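PDB 3I44: aldehyde dehydrogenase from Bartonella henselae, which probably oxidises aldehydes to carboxylic acids with a nicotinamide dinucleotide as cofactor. Local coordinates for residues Ile57-Ala68 with Ile224-Leu235; Gln124-Phe135 with Trp173-Pro184. The protein carries 1 engineered substitution. One frame throughout, in Å; residues are numbered along the deposited sequence. Where two conformers were deposited one is given.

Interaction 1: Ile57-Ala68 with Ile224-Leu235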
loop_
_atom_site.group_PDB
_atom_site.type_symbol
_atom_site.label_atom_id
_atom_site.label_comp_id
_atom_site.label_asym_id
_atom_site.label_seq_id
_atom_site.Cartn_x
_atom_site.Cartn_y
_atom_site.Cartn_z
ATOM N N ILE A 57 28.432 -19.622 3.964
ATOM C CA ILE A 57 27.182 -19.732 3.203
ATOM C C ILE A 57 27.424 -19.420 1.734
ATOM O O ILE A 57 28.503 -18.955 1.362
ATOM C CB ILE A 57 26.074 -18.767 3.758
ATOM C CG1 ILE A 57 26.537 -17.307 3.728
ATOM C CG2 ILE A 57 25.677 -19.207 5.143
ATOM C CD1 ILE A 57 25.386 -16.292 3.696
ATOM N N SER A 58 26.409 -19.654 0.906
ATOM C CA SER A 58 26.447 -19.306 -0.509
ATOM C C SER A 58 25.583 -18.085 -0.757
ATOM O O SER A 58 24.475 -18.010 -0.223
ATOM C CB SER A 58 25.921 -20.454 -1.366
ATOM O OG SER A 58 26.710 -21.607 -1.224
ATOM N N LEU A 59 26.090 -17.134 -1.546
ATOM C CA LEU A 59 25.299 -16.030 -2.087
ATOM C C LEU A 59 24.685 -16.498 -3.389
ATOM O O LEU A 59 25.399 -16.792 -4.358
ATOM C CB LEU A 59 26.169 -14.775 -2.321
ATOM C CG LEU A 59 26.656 -14.111 -1.029
ATOM C CD1 LEU A 59 27.569 -12.873 -1.286
ATOM C CD2 LEU A 59 25.461 -13.728 -0.116
ATOM N N GLY A 60 23.361 -16.582 -3.412
ATOM C CA GLY A 60 22.645 -17.097 -4.576
ATOM C C GLY A 60 22.658 -16.154 -5.760
ATOM O O GLY A 60 22.971 -14.969 -5.633
ATOM N N SER A 61 22.317 -16.698 -6.919
ATOM C CA SER A 61 22.234 -15.933 -8.174
ATOM C C SER A 61 20.783 -15.834 -8.561
ATOM O O SER A 61 19.931 -16.410 -7.895
ATOM C CB SER A 61 22.972 -16.687 -9.301
ATOM O OG SER A 61 22.379 -17.973 -9.499
ATOM N N THR A 62 20.511 -15.164 -9.676
ATOM C CA THR A 62 19.161 -15.079 -10.201
ATOM C C THR A 62 18.573 -16.429 -10.586
ATOM O O THR A 62 17.353 -16.620 -10.428
ATOM C CB THR A 62 19.039 -14.098 -11.403
ATOM O OG1 THR A 62 19.814 -14.585 -12.482
ATOM C CG2 THR A 62 19.506 -12.700 -11.048
ATOM N N ARG A 63 19.409 -17.373 -11.046
ATOM C CA ARG A 63 18.966 -18.759 -11.316
ATOM C C ARG A 63 18.452 -19.474 -10.076
ATOM O O ARG A 63 17.468 -20.194 -10.152
ATOM C CB ARG A 63 20.082 -19.618 -11.973
ATOM N N ASP A 64 19.124 -19.310 -8.939
ATOM C CA ASP A 64 18.660 -19.930 -7.680
ATOM C C ASP A 64 17.315 -19.307 -7.289
ATOM O O ASP A 64 16.422 -19.991 -6.818
ATOM C CB ASP A 64 19.662 -19.740 -6.536
ATOM C CG ASP A 64 21.029 -20.290 -6.858
ATOM O OD1 ASP A 64 21.116 -21.471 -7.261
ATOM O OD2 ASP A 64 22.018 -19.549 -6.683
ATOM N N ALA A 65 17.177 -18.007 -7.497
ATOM C CA ALA A 65 15.907 -17.340 -7.232
ATOM C C ALA A 65 14.796 -17.906 -8.122
ATOM O O ALA A 65 13.697 -18.169 -7.637
ATOM C CB ALA A 65 16.027 -15.851 -7.426
ATOM N N ASP A 66 15.080 -18.115 -9.416
ATOM C CA ASP A 66 14.053 -18.621 -10.331
ATOM C C ASP A 66 13.610 -19.994 -9.878
ATOM O O ASP A 66 12.428 -20.271 -9.884
ATOM C CB ASP A 66 14.531 -18.666 -11.792
ATOM C CG ASP A 66 14.732 -17.285 -12.402
ATOM O OD1 ASP A 66 14.105 -16.297 -11.977
ATOM O OD2 ASP A 66 15.559 -17.188 -13.327
ATOM N N LYS A 67 14.556 -20.832 -9.465
ATOM C CA LYS A 67 14.259 -22.176 -8.959
ATOM C C LYS A 67 13.303 -22.111 -7.757
ATOM O O LYS A 67 12.280 -22.781 -7.728
ATOM C CB LYS A 67 15.540 -22.884 -8.479
ATOM C CG LYS A 67 16.275 -23.821 -9.449
ATOM C CD LYS A 67 17.384 -24.663 -8.701
ATOM C CE LYS A 67 16.796 -25.769 -7.767
ATOM N NZ LYS A 67 17.865 -26.530 -6.975
ATOM N N ALA A 68 13.700 -21.354 -6.740
ATOM C CA ALA A 68 12.873 -21.135 -5.541
ATOM C C ALA A 68 11.461 -20.635 -5.910
ATOM O O ALA A 68 10.459 -21.204 -5.478
ATOM C CB ALA A 68 13.581 -20.173 -4.570
ATOM N N ILE A 224 16.629 -18.971 0.133
ATOM C CA ILE A 224 17.877 -18.766 -0.595
ATOM C C ILE A 224 18.637 -17.636 0.091
ATOM O O ILE A 224 18.033 -16.658 0.534
ATOM C CB ILE A 224 17.667 -18.424 -2.101
ATOM C CG1 ILE A 224 16.843 -17.138 -2.265
ATOM C CG2 ILE A 224 17.045 -19.612 -2.825
ATOM C CD1 ILE A 224 16.644 -16.683 -3.694
ATOM N N ASN A 225 19.944 -17.790 0.241
ATOM C CA ASN A 225 20.783 -16.702 0.752
ATOM C C ASN A 225 21.232 -15.825 -0.398
ATOM O O ASN A 225 21.169 -16.225 -1.576
ATOM C CB ASN A 225 21.981 -17.247 1.535
ATOM C CG ASN A 225 21.583 -17.828 2.878
ATOM O OD1 ASN A 225 21.954 -18.954 3.229
ATOM N ND2 ASN A 225 20.792 -17.076 3.621
ATOM N N GLY A 226 21.630 -14.596 -0.076
ATOM C CA GLY A 226 22.043 -13.678 -1.109
ATOM C C GLY A 226 22.108 -12.295 -0.549
ATOM O O GLY A 226 21.795 -12.101 0.635
ATOM N N ASP A 227 22.496 -11.335 -1.393
ATOM C CA ASP A 227 22.622 -9.942 -0.950
ATOM C C ASP A 227 21.477 -9.100 -1.461
ATOM O O ASP A 227 20.625 -9.587 -2.202
ATOM C CB ASP A 227 24.007 -9.357 -1.316
ATOM C CG ASP A 227 24.168 -9.004 -2.799
ATOM O OD1 ASP A 227 23.336 -9.364 -3.668
ATOM O OD2 ASP A 227 25.178 -8.320 -3.082
ATOM N N GLY A 228 21.451 -7.834 -1.061
ATOM C CA GLY A 228 20.384 -6.937 -1.487
ATOM C C GLY A 228 20.479 -6.571 -2.953
ATOM O O GLY A 228 19.484 -6.598 -3.692
ATOM N N ALA A 229 21.689 -6.231 -3.380
ATOM C CA ALA A 229 21.889 -5.639 -4.706
ATOM C C ALA A 229 21.578 -6.629 -5.815
ATOM O O ALA A 229 21.123 -6.245 -6.885
ATOM C CB ALA A 229 23.326 -5.116 -4.838
ATOM N N ASN A 230 21.810 -7.909 -5.569
ATOM C CA ASN A 230 21.492 -8.913 -6.563
ATOM C C ASN A 230 20.174 -9.620 -6.245
ATOM O O ASN A 230 19.179 -9.289 -6.850
ATOM C CB ASN A 230 22.643 -9.897 -6.738
ATOM C CG ASN A 230 22.423 -10.861 -7.922
ATOM O OD1 ASN A 230 21.718 -10.542 -8.883
ATOM N ND2 ASN A 230 23.024 -12.031 -7.841
ATOM N N VAL A 231 20.146 -10.554 -5.291
ATOM C CA VAL A 231 18.939 -11.368 -5.062
ATOM C C VAL A 231 17.749 -10.574 -4.527
ATOM O O VAL A 231 16.633 -10.786 -4.975
ATOM C CB VAL A 231 19.203 -12.582 -4.127
ATOM C CG1 VAL A 231 17.882 -13.276 -3.746
ATOM C CG2 VAL A 231 20.184 -13.558 -4.813
ATOM N N GLY A 232 17.975 -9.662 -3.586
ATOM C CA GLY A 232 16.880 -8.859 -3.014
ATOM C C GLY A 232 16.164 -8.023 -4.058
ATOM O O GLY A 232 14.926 -8.031 -4.150
ATOM N N SER A 233 16.949 -7.313 -4.863
ATOM C CA SER A 233 16.418 -6.523 -5.971
ATOM C C SER A 233 15.744 -7.388 -7.029
ATOM O O SER A 233 14.715 -6.998 -7.564
ATOM C CB SER A 233 17.511 -5.697 -6.650
ATOM O OG SER A 233 18.270 -5.041 -5.662
ATOM N N TYR A 234 16.333 -8.539 -7.331
ATOM C CA TYR A 234 15.763 -9.450 -8.312
ATOM C C TYR A 234 14.373 -10.012 -7.874
ATOM O O TYR A 234 13.427 -10.088 -8.672
ATOM C CB TYR A 234 16.753 -10.597 -8.575
ATOM C CG TYR A 234 16.299 -11.524 -9.675
ATOM C CD1 TYR A 234 16.265 -11.094 -11.013
ATOM C CD2 TYR A 234 15.868 -12.812 -9.383
ATOM C CE1 TYR A 234 15.839 -11.965 -12.039
ATOM C CE2 TYR A 234 15.437 -13.691 -10.385
ATOM C CZ TYR A 234 15.420 -13.262 -11.709
ATOM O OH TYR A 234 15.000 -14.137 -12.701
ATOM N N LEU A 235 14.251 -10.411 -6.612
ATOM C CA LEU A 235 12.928 -10.764 -6.058
ATOM C C LEU A 235 11.921 -9.598 -6.169
ATOM O O LEU A 235 10.781 -9.775 -6.607
ATOM C CB LEU A 235 13.060 -11.200 -4.577
ATOM C CG LEU A 235 13.843 -12.481 -4.274
ATOM C CD1 LEU A 235 13.877 -12.764 -2.759
ATOM C CD2 LEU A 235 13.285 -13.701 -5.007
HETATM O O HOH W 1 23.305 -12.613 -3.916
HETATM O O HOH W 2 22.827 -13.658 -10.452
#

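Interaction 2: Gln124-Phe135 with Trp173-Pro184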
loop_
_atom_site.group_PDB
_atom_site.type_symbol
_atom_site.label_atom_id
_atom_site.label_comp_id
_atom_site.label_asym_id
_atom_site.label_seq_id
_atom_site.Cartn_x
_atom_site.Cartn_y
_atom_site.Cartn_z
ATOM N N GLN A 124 15.418 -12.429 21.901
ATOM C CA GLN A 124 15.577 -12.738 20.456
ATOM C C GLN A 124 14.755 -13.983 20.066
ATOM O O GLN A 124 14.034 -13.973 19.062
ATOM C CB GLN A 124 17.051 -12.892 20.075
ATOM C CG GLN A 124 17.874 -11.587 20.149
ATOM C CD GLN A 124 17.771 -10.768 18.874
ATOM O OE1 GLN A 124 17.099 -11.167 17.911
ATOM N NE2 GLN A 124 18.426 -9.598 18.861
ATOM N N THR A 125 14.866 -15.055 20.845
ATOM C CA THR A 125 14.180 -16.280 20.500
ATOM C C THR A 125 12.718 -16.272 20.998
ATOM O O THR A 125 11.819 -16.562 20.243
ATOM C CB THR A 125 14.930 -17.520 21.000
ATOM O OG1 THR A 125 16.260 -17.531 20.444
ATOM C CG2 THR A 125 14.173 -18.798 20.576
ATOM N N ALA A 126 12.493 -15.876 22.232
ATOM C CA ALA A 126 11.149 -15.833 22.797
ATOM C C ALA A 126 10.167 -14.923 22.054
ATOM O O ALA A 126 9.009 -15.257 22.010
ATOM C CB ALA A 126 11.211 -15.405 24.307
ATOM N N THR A 127 10.599 -13.786 21.482
ATOM C CA THR A 127 9.661 -12.959 20.715
ATOM C C THR A 127 9.099 -13.718 19.501
ATOM O O THR A 127 7.931 -13.562 19.164
ATOM C CB THR A 127 10.228 -11.566 20.315
ATOM O OG1 THR A 127 11.417 -11.699 19.496
ATOM C CG2 THR A 127 10.533 -10.804 21.566
ATOM N N GLY A 128 9.919 -14.587 18.903
ATOM C CA GLY A 128 9.460 -15.486 17.831
ATOM C C GLY A 128 8.268 -16.315 18.253
ATOM O O GLY A 128 7.209 -16.338 17.557
ATOM N N SER A 129 8.408 -16.970 19.418
ATOM C CA SER A 129 7.332 -17.817 19.911
ATOM C C SER A 129 6.110 -16.960 20.262
ATOM O O SER A 129 4.986 -17.365 19.984
ATOM C CB SER A 129 7.781 -18.679 21.097
ATOM O OG SER A 129 8.738 -18.002 21.896
ATOM N N SER A 130 6.328 -15.781 20.834
ATOM C CA SER A 130 5.226 -14.876 21.176
ATOM C C SER A 130 4.453 -14.407 19.930
ATOM O O SER A 130 3.217 -14.336 19.925
ATOM C CB SER A 130 5.743 -13.675 21.955
ATOM O OG SER A 130 4.712 -12.739 22.155
ATOM N N HIS A 131 5.168 -14.089 18.861
ATOM C CA HIS A 131 4.502 -13.734 17.601
ATOM C C HIS A 131 3.702 -14.916 17.040
ATOM O O HIS A 131 2.566 -14.750 16.658
ATOM C CB HIS A 131 5.502 -13.257 16.557
ATOM C CG HIS A 131 6.143 -11.949 16.893
ATOM N ND1 HIS A 131 5.509 -10.989 17.644
ATOM C CD2 HIS A 131 7.332 -11.421 16.534
ATOM C CE1 HIS A 131 6.300 -9.936 17.764
ATOM N NE2 HIS A 131 7.406 -10.172 17.092
ATOM N N ILE A 132 4.285 -16.100 17.018
ATOM C CA ILE A 132 3.581 -17.264 16.552
ATOM C C ILE A 132 2.262 -17.424 17.313
ATOM O O ILE A 132 1.213 -17.572 16.690
ATOM C CB ILE A 132 4.415 -18.552 16.668
ATOM C CG1 ILE A 132 5.602 -18.500 15.691
ATOM C CG2 ILE A 132 3.511 -19.714 16.332
ATOM C CD1 ILE A 132 6.672 -19.536 15.877
ATOM N N ARG A 133 2.311 -17.380 18.637
ATOM C CA ARG A 133 1.096 -17.530 19.458
ATOM C C ARG A 133 0.064 -16.438 19.183
ATOM O O ARG A 133 -1.140 -16.707 19.223
ATOM C CB ARG A 133 1.431 -17.539 20.966
ATOM C CG ARG A 133 2.309 -18.718 21.398
ATOM C CD ARG A 133 2.441 -18.841 22.936
ATOM N NE ARG A 133 2.627 -17.538 23.552
ATOM C CZ ARG A 133 3.807 -17.018 23.827
ATOM N NH1 ARG A 133 4.911 -17.711 23.570
ATOM N NH2 ARG A 133 3.870 -15.795 24.333
ATOM N N ASN A 134 0.534 -15.214 18.968
ATOM C CA ASN A 134 -0.377 -14.122 18.701
ATOM C C ASN A 134 -1.065 -14.241 17.313
ATOM O O ASN A 134 -2.236 -13.851 17.158
ATOM C CB ASN A 134 0.299 -12.784 18.918
ATOM C CG ASN A 134 0.478 -12.452 20.407
ATOM O OD1 ASN A 134 -0.397 -12.694 21.223
ATOM N ND2 ASN A 134 1.597 -11.858 20.736
ATOM N N PHE A 135 -0.359 -14.814 16.335
ATOM C CA PHE A 135 -0.974 -15.143 15.041
ATOM C C PHE A 135 -2.032 -16.255 15.207
ATOM O O PHE A 135 -3.105 -16.176 14.655
ATOM C CB PHE A 135 0.083 -15.593 14.015
ATOM C CG PHE A 135 0.912 -14.444 13.470
ATOM C CD1 PHE A 135 0.299 -13.372 12.841
ATOM C CD2 PHE A 135 2.265 -14.425 13.617
ATOM C CE1 PHE A 135 1.049 -12.339 12.334
ATOM C CE2 PHE A 135 3.012 -13.374 13.131
ATOM C CZ PHE A 135 2.413 -12.336 12.495
ATOM N N TRP A 173 17.023 -8.410 14.705
ATOM C CA TRP A 173 16.080 -9.153 15.512
ATOM C C TRP A 173 15.558 -10.287 14.605
ATOM O O TRP A 173 14.360 -10.327 14.235
ATOM C CB TRP A 173 14.947 -8.232 15.977
ATOM C CG TRP A 173 15.272 -7.370 17.155
ATOM C CD1 TRP A 173 15.599 -6.048 17.142
ATOM C CD2 TRP A 173 15.231 -7.758 18.514
ATOM N NE1 TRP A 173 15.791 -5.590 18.428
ATOM C CE2 TRP A 173 15.582 -6.635 19.287
ATOM C CE3 TRP A 173 14.933 -8.959 19.167
ATOM C CZ2 TRP A 173 15.634 -6.675 20.673
ATOM C CZ3 TRP A 173 14.998 -8.998 20.551
ATOM C CH2 TRP A 173 15.347 -7.869 21.286
ATOM N N PRO A 174 16.464 -11.196 14.214
ATOM C CA PRO A 174 16.160 -12.092 13.080
ATOM C C PRO A 174 14.875 -12.949 13.207
ATOM O O PRO A 174 14.109 -12.995 12.267
ATOM C CB PRO A 174 17.418 -12.969 12.969
ATOM C CG PRO A 174 18.241 -12.698 14.220
ATOM C CD PRO A 174 17.845 -11.335 14.704
ATOM N N MET A 175 14.648 -13.623 14.330
ATOM C CA MET A 175 13.484 -14.487 14.480
ATOM C C MET A 175 12.228 -13.674 14.718
ATOM O O MET A 175 11.153 -14.099 14.295
ATOM C CB MET A 175 13.636 -15.502 15.621
ATOM C CG MET A 175 14.208 -16.832 15.235
ATOM S SD MET A 175 13.524 -17.566 13.754
ATOM C CE MET A 175 14.779 -17.072 12.576
ATOM N N ASN A 176 12.356 -12.517 15.373
ATOM C CA ASN A 176 11.251 -11.590 15.451
ATOM C C ASN A 176 10.729 -11.308 14.013
ATOM O O ASN A 176 9.558 -11.543 13.697
ATOM C CB ASN A 176 11.726 -10.288 16.123
ATOM C CG ASN A 176 10.611 -9.304 16.366
ATOM O OD1 ASN A 176 10.429 -8.313 15.619
ATOM N ND2 ASN A 176 9.891 -9.513 17.458
ATOM N N GLN A 177 11.652 -10.891 13.139
ATOM C CA GLN A 177 11.329 -10.437 11.801
ATOM C C GLN A 177 10.915 -11.585 10.865
ATOM O O GLN A 177 9.988 -11.417 10.082
ATOM C CB GLN A 177 12.502 -9.567 11.276
ATOM C CG GLN A 177 12.719 -8.312 12.161
ATOM C CD GLN A 177 14.186 -7.815 12.246
ATOM O OE1 GLN A 177 15.147 -8.595 12.079
ATOM N NE2 GLN A 177 14.358 -6.498 12.490
ATOM N N VAL A 178 11.540 -12.757 10.982
ATOM C CA VAL A 178 11.158 -13.910 10.176
ATOM C C VAL A 178 9.764 -14.433 10.559
ATOM O O VAL A 178 8.937 -14.668 9.678
ATOM C CB VAL A 178 12.199 -15.062 10.269
ATOM C CG1 VAL A 178 11.653 -16.356 9.692
ATOM C CG2 VAL A 178 13.509 -14.642 9.579
ATOM N N THR A 179 9.489 -14.590 11.851
ATOM C CA THR A 179 8.181 -15.086 12.277
ATOM C C THR A 179 7.054 -14.134 11.908
ATOM O O THR A 179 6.006 -14.582 11.489
ATOM C CB THR A 179 8.118 -15.437 13.789
ATOM O OG1 THR A 179 8.416 -14.289 14.593
ATOM C CG2 THR A 179 9.077 -16.543 14.129
ATOM N N LEU A 180 7.289 -12.834 12.028
ATOM C CA LEU A 180 6.315 -11.821 11.601
ATOM C C LEU A 180 5.939 -11.917 10.118
ATOM O O LEU A 180 4.874 -11.452 9.751
ATOM C CB LEU A 180 6.796 -10.411 11.915
ATOM C CG LEU A 180 6.626 -9.973 13.380
ATOM C CD1 LEU A 180 7.301 -8.591 13.569
ATOM C CD2 LEU A 180 5.147 -9.993 13.915
ATOM N N LYS A 181 6.783 -12.515 9.280
ATOM C CA LYS A 181 6.476 -12.611 7.875
ATOM C C LYS A 181 6.012 -13.994 7.460
ATOM O O LYS A 181 5.042 -14.098 6.757
ATOM C CB LYS A 181 7.686 -12.197 7.039
ATOM C CG LYS A 181 8.069 -10.729 7.265
ATOM C CD LYS A 181 9.181 -10.321 6.292
ATOM C CE LYS A 181 9.794 -9.010 6.705
ATOM N NZ LYS A 181 8.843 -7.839 6.547
ATOM N N VAL A 182 6.699 -15.046 7.890
ATOM C CA VAL A 182 6.427 -16.379 7.355
ATOM C C VAL A 182 5.101 -16.946 7.891
ATOM O O VAL A 182 4.369 -17.596 7.167
ATOM C CB VAL A 182 7.559 -17.364 7.695
ATOM C CG1 VAL A 182 7.147 -18.779 7.358
ATOM C CG2 VAL A 182 8.860 -16.960 6.961
ATOM N N ILE A 183 4.824 -16.735 9.175
ATOM C CA ILE A 183 3.614 -17.273 9.797
ATOM C C ILE A 183 2.335 -16.700 9.192
ATOM O O ILE A 183 1.467 -17.464 8.854
ATOM C CB ILE A 183 3.639 -17.136 11.349
ATOM C CG1 ILE A 183 4.857 -17.868 11.918
ATOM C CG2 ILE A 183 2.326 -17.626 11.968
ATOM C CD1 ILE A 183 4.938 -19.416 11.643
ATOM N N PRO A 184 2.192 -15.362 9.054
ATOM C CA PRO A 184 0.911 -14.910 8.468
ATOM C C PRO A 184 0.776 -15.293 6.975
ATOM O O PRO A 184 -0.345 -15.514 6.493
ATOM C CB PRO A 184 0.922 -13.386 8.692
ATOM C CG PRO A 184 2.352 -13.031 8.899
ATOM C CD PRO A 184 2.977 -14.233 9.575
HETATM O O HOH W 3 14.873 -12.339 17.022
#

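Interaction 1: Ile57-Ala68 with Ile224-Leu235
Tyr234 swings its ring away from its own backbone N (chi1 -175°) and toward helix 62-68, while Asp66, whose CG lies beside its own backbone N (chi1 -69°), brings its carboxylate to the hydroxyl. The phenol OH donates to Asp66 OD1 in the ring plane; the modelled OH to OD1 distance of 2.4 Å is so short that its exact value is doubtful. His238 also gives a hydrogen bond to Asp66 OD1. Thr62 lies across the face of the ring, its CB 3.7 Å from the centroid of Tyr234 in a CH-pi contact, and Ala65 CB sits at the edge, 3.6 Å from Tyr234 CD2. Further in, Ile224 CD1 presses on the helix backbone, 3.7 Å from Ala65 CA. Helix segments 62-68 and 228-235 run in roughly the same direction, their axes 32° apart. Residues 224-227 form the turn between strand 221-223 and helix 228-237 of the Rossmann-like domain; in the family this helix flanks the adenine end of the dinucleotide, although no cofactor is bound here. Asp227 N-caps the helix through its OD1, which accepts from Asn230 N at 2.8 Å. Beside that turn, Gly60 N donates to Asn225 O at 2.9 Å. Leu59 CD2 lies over Gly226 CA at 3.6 Å, and Val231 CG2 packs 3.2 Å from Gly60 O. The buried Ser58 O faces Asn225 CB and finds no polar partner. One water joins Gly60 O to Asp227 N, and a second takes protons from both Thr62 N and Asn230 ND2.

Interaction 2: Gln124-Phe135 with Trp173-Pro184
Gln124 folds its amide over Trp173 where helix 124-135 starts its run beside helix 174-184, a nearly parallel pair 16° apart in the Rossmann-like domain of the aldehyde dehydrogenase fold. A bend at chi2 (-85°) lays the amide of Gln124 above the indole, the planes 23° apart and Gln124 NE2 3.6 Å from Trp173 CE3, toward the rim of the ring. That nitrogen is held by Asn172 O, while Gln124 OE1 and O both accept from a water that in turn takes the proton of Asn176 N. The indole NE1 of Trp173 bonds to Ser302. Thr127 OG1, already bonded to Ala123 O, receives a weak bond from Asn176 ND2 at 3.4 Å as that amide is modelled. Gly128 and Asn176 are the closest CA pair of the two segments; with no side chain at Gly128, Thr179 OG1 comes within 3.6 Å of Gly128 CA. His131 follows, its ring sandwiched between Thr127 O of its own helix and Leu180 CD2, the methyl lying 3.7 Å from the His131 ring centroid. At the ring edge Asn176 ND2 is 2.6 Å from His131 NE2 with an angle too poor for a hydrogen bond, which leaves the amide orientation, and with it the weak bond to Thr127, in doubt. The Ile132 side chain crosses that of Ile183 at about a right angle, CG1 to CG1 3.9 Å. Phe135 closes the row as a knob in the hole formed by Thr179, Leu180, Ile183 and Pro184: Ile183 CG2 meets Phe135 CD2 at 3.6 Å, and Pro184 CD lies over one face of the ring, 3.5 Å from Phe135 CZ.

Along the chain the four segments come in the order 57-68, 124-135, 173-184, 224-235, so interaction 2 is nested inside the loop closed by interaction 1. Their centres are 23 Å apart and the nearest atoms about 10 Å, with no touch. One sheet relates them: helix 174-188 makes the crossover between the adjacent parallel strands 156-168 and 191-195, and strand 221-223, paired with 191-195, leads into helix 228-237. Interaction 2 thus joins helix 117-141 to the inner part of this layer, while interaction 1 ties strand 52-58 and helix 62-79, from the beginning of the chain, to the outer part of the same probable cofactor-binding domain.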